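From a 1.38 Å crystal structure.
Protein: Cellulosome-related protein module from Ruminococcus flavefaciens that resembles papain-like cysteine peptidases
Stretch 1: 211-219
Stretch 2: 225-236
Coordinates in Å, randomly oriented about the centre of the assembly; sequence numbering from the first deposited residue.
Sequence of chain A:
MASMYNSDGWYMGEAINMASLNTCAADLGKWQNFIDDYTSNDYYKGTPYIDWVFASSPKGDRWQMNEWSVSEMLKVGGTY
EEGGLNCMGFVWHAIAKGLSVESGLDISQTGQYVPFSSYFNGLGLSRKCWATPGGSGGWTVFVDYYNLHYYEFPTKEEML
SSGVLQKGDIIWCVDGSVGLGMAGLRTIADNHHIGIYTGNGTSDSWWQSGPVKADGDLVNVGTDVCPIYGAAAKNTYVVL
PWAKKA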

# COMPACT_ATOMS: atom_id res chain seq x y z
N PRO A 211 9.57 8.55 -1.09
CA PRO A 211 10.26 9.63 -0.37
C PRO A 211 10.46 9.38 1.11
O PRO A 211 9.50 9.06 1.80
CB PRO A 211 9.32 10.83 -0.54
CG PRO A 211 8.40 10.50 -1.61
CD PRO A 211 8.34 9.01 -1.76
N VAL A 212 11.68 9.56 1.60
CA VAL A 212 11.95 9.37 3.03
C VAL A 212 12.39 10.66 3.71
O VAL A 212 12.61 10.66 4.92
CB VAL A 212 13.00 8.25 3.29
CG1 VAL A 212 12.45 6.90 2.84
CG2 VAL A 212 14.33 8.56 2.59
N LYS A 213 12.50 11.75 2.95
CA LYS A 213 13.08 12.99 3.49
C LYS A 213 12.13 14.19 3.52
O LYS A 213 12.15 14.96 4.47
CB LYS A 213 14.33 13.37 2.69
CG LYS A 213 15.09 14.53 3.29
CD LYS A 213 16.32 14.86 2.46
CE LYS A 213 17.21 15.89 3.13
NZ LYS A 213 18.46 16.15 2.34
N ALA A 214 11.33 14.37 2.48
CA ALA A 214 10.45 15.53 2.39
C ALA A 214 9.37 15.32 1.35
O ALA A 214 9.55 14.56 0.40
CB ALA A 214 11.27 16.78 2.05
N ASP A 215 8.24 16.00 1.53
CA ASP A 215 7.18 16.03 0.53
C ASP A 215 7.77 16.50 -0.80
O ASP A 215 8.44 17.54 -0.87
CB ASP A 215 6.07 17.00 0.92
CG ASP A 215 5.30 16.57 2.16
OD1 ASP A 215 4.76 15.45 2.17
OD2 ASP A 215 5.24 17.36 3.13
N GLY A 216 7.52 15.73 -1.85
CA GLY A 216 7.91 16.13 -3.19
C GLY A 216 9.35 15.83 -3.56
O GLY A 216 9.76 16.13 -4.67
N ASP A 217 10.11 15.24 -2.65
CA ASP A 217 11.52 14.94 -2.88
C ASP A 217 11.64 13.48 -3.31
O ASP A 217 11.46 12.57 -2.51
CB ASP A 217 12.32 15.24 -1.61
CG ASP A 217 13.77 14.74 -1.66
OD1 ASP A 217 14.17 14.06 -2.63
OD2 ASP A 217 14.51 15.03 -0.69
N LEU A 218 11.89 13.28 -4.60
CA LEU A 218 12.01 11.94 -5.17
C LEU A 218 13.48 11.60 -5.44
O LEU A 218 13.79 10.64 -6.14
CB LEU A 218 11.15 11.82 -6.43
CG LEU A 218 9.65 11.73 -6.14
CD1 LEU A 218 8.84 11.85 -7.43
CD2 LEU A 218 9.30 10.44 -5.39
N VAL A 219 14.37 12.39 -4.87
CA VAL A 219 15.79 12.08 -4.93
C VAL A 219 16.17 11.22 -3.73
O VAL A 219 16.87 10.21 -3.87
CB VAL A 219 16.64 13.36 -4.94
CG1 VAL A 219 18.12 13.03 -4.85
CG2 VAL A 219 16.36 14.16 -6.21
N VAL A 225 10.51 2.98 7.28
CA VAL A 225 9.60 3.76 8.10
C VAL A 225 10.11 5.19 8.19
O VAL A 225 11.30 5.42 8.44
CB VAL A 225 9.47 3.12 9.49
CG1 VAL A 225 8.65 4.00 10.42
CG2 VAL A 225 8.86 1.75 9.37
N CYS A 226 9.22 6.15 7.95
CA CYS A 226 9.57 7.56 7.92
C CYS A 226 8.31 8.39 8.13
O CYS A 226 7.21 7.85 8.20
CB CYS A 226 10.22 7.91 6.58
SG CYS A 226 9.19 7.64 5.14
N PRO A 227 8.44 9.71 8.22
CA PRO A 227 7.22 10.51 8.27
C PRO A 227 6.41 10.38 6.98
O PRO A 227 6.92 9.94 5.95
CB PRO A 227 7.72 11.94 8.45
CG PRO A 227 9.08 11.78 9.06
CD PRO A 227 9.64 10.53 8.45
N ILE A 228 5.14 10.78 7.05
CA ILE A 228 4.22 10.62 5.94
C ILE A 228 4.50 11.75 4.94
O ILE A 228 3.97 12.86 5.06
CB ILE A 228 2.77 10.63 6.43
CG1 ILE A 228 2.55 9.49 7.42
CG2 ILE A 228 1.82 10.51 5.24
CD1 ILE A 228 1.38 9.70 8.36
N TYR A 229 5.38 11.47 3.98
CA TYR A 229 5.76 12.45 2.96
C TYR A 229 5.17 12.02 1.62
O TYR A 229 5.36 10.88 1.20
CB TYR A 229 7.28 12.53 2.82
CG TYR A 229 8.04 13.08 4.01
CD1 TYR A 229 7.63 14.26 4.64
CD2 TYR A 229 9.16 12.43 4.50
CE1 TYR A 229 8.34 14.77 5.72
CE2 TYR A 229 9.87 12.94 5.59
CZ TYR A 229 9.45 14.12 6.19
OH TYR A 229 10.15 14.63 7.27
N GLY A 230 4.50 12.93 0.95
CA GLY A 230 3.99 12.62 -0.37
C GLY A 230 5.08 12.67 -1.42
O GLY A 230 6.12 13.30 -1.25
N ALA A 231 4.83 11.99 -2.54
CA ALA A 231 5.64 12.16 -3.73
C ALA A 231 5.33 13.51 -4.38
O ALA A 231 6.17 14.07 -5.06
CB ALA A 231 5.37 11.03 -4.71
N ALA A 232 4.12 13.99 -4.17
CA ALA A 232 3.70 15.28 -4.70
C ALA A 232 4.10 16.40 -3.74
O ALA A 232 4.25 16.17 -2.54
CB ALA A 232 2.20 15.28 -4.93
N ALA A 233 4.28 17.60 -4.27
CA ALA A 233 4.60 18.76 -3.44
C ALA A 233 3.44 19.13 -2.53
O ALA A 233 3.64 19.54 -1.39
CB ALA A 233 4.98 19.93 -4.31
N LYS A 234 2.22 18.99 -3.05
CA LYS A 234 1.02 19.28 -2.27
C LYS A 234 0.18 18.03 -2.12
O LYS A 234 -0.00 17.29 -3.08
CB LYS A 234 0.19 20.34 -2.97
CG LYS A 234 0.87 21.68 -3.15
CD LYS A 234 -0.08 22.64 -3.83
CE LYS A 234 -0.53 22.12 -5.19
NZ LYS A 234 -1.62 22.95 -5.76
N ASN A 235 -0.34 17.81 -0.92
CA ASN A 235 -1.08 16.59 -0.64
C ASN A 235 -2.29 16.81 0.23
O ASN A 235 -2.28 17.67 1.10
CB ASN A 235 -0.18 15.58 0.07
CG ASN A 235 0.97 15.12 -0.79
OD1 ASN A 235 0.81 14.22 -1.61
ND2 ASN A 235 2.13 15.76 -0.64
N THR A 236 -3.33 16.02 -0.02
CA THR A 236 -4.35 15.76 0.98
C THR A 236 -4.30 14.25 1.22
O THR A 236 -3.48 13.55 0.61
CB THR A 236 -5.74 16.23 0.51
OG1 THR A 236 -6.06 15.63 -0.75
CG2 THR A 236 -5.77 17.74 0.39
O HOH W 1 6.90 9.02 2.56
O HOH W 2 11.03 17.26 5.56
O HOH W 3 2.62 14.72 3.58
O HOH W 4 7.44 15.53 -7.16

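Most of this contact is made by loop against loop. The first stretch has no regular helix or strand, and the second is strand only at Val225-Cys226 and Asn235-Thr236. Even so, the two stretches run close together, with CA atoms 5.7 Å apart at Val212 and Cys226, 4.6 Å at Asp215 and Tyr229, and, after the register slips, 4.2 Å at Gly216 and Ala233. A type II turn from Ala214 to Asp217 presents the amide of Gly216, whose N donates to Gly230 O at 2.9 Å in a nearly straight hydrogen bond. Gly216 suits this turn: its phi of 83° favours glycine, and a CB here would lie only 3.3 Å from Ala233 CA. Gly216 CA also approaches Ala231 O to 3.3 Å in a CA-H...O contact.

Asp215 supplies the other direct hydrogen bond. Its CB points sideways, but its carboxylate reaches across, and OD1 accepts from Gly230 N at 2.8 Å. Gly230 thus bonds through both its amide and its carbonyl; a CB on it would clash with Asn235 ND2. Water 3 extends the link, donating to Asp215 OD1 and to Ile228 O, each at 2.7 Å.

Tyr229 has the largest area covered by the opposing stretch. Its flat aromatic face receives backbone, with Ala214 CA 3.7 Å from the ring centroid and almost on the ring normal, a CH-pi contact. Beside it, water 1 bridges carbonyls that lack a direct partner in each other, donating to Pro211 O at 2.7 Å and Tyr229 O at 2.8 Å.

Apolar contacts complete the packing. The compact ring of Pro211 places CG 4.4 Å from Ala231 CB, and Leu218 CD2 reaches the same methyl at 4.0 Å. Val212 CG1 lies 4.1 Å from Cys226 SG, a polarizable sulfur well suited to apolar company.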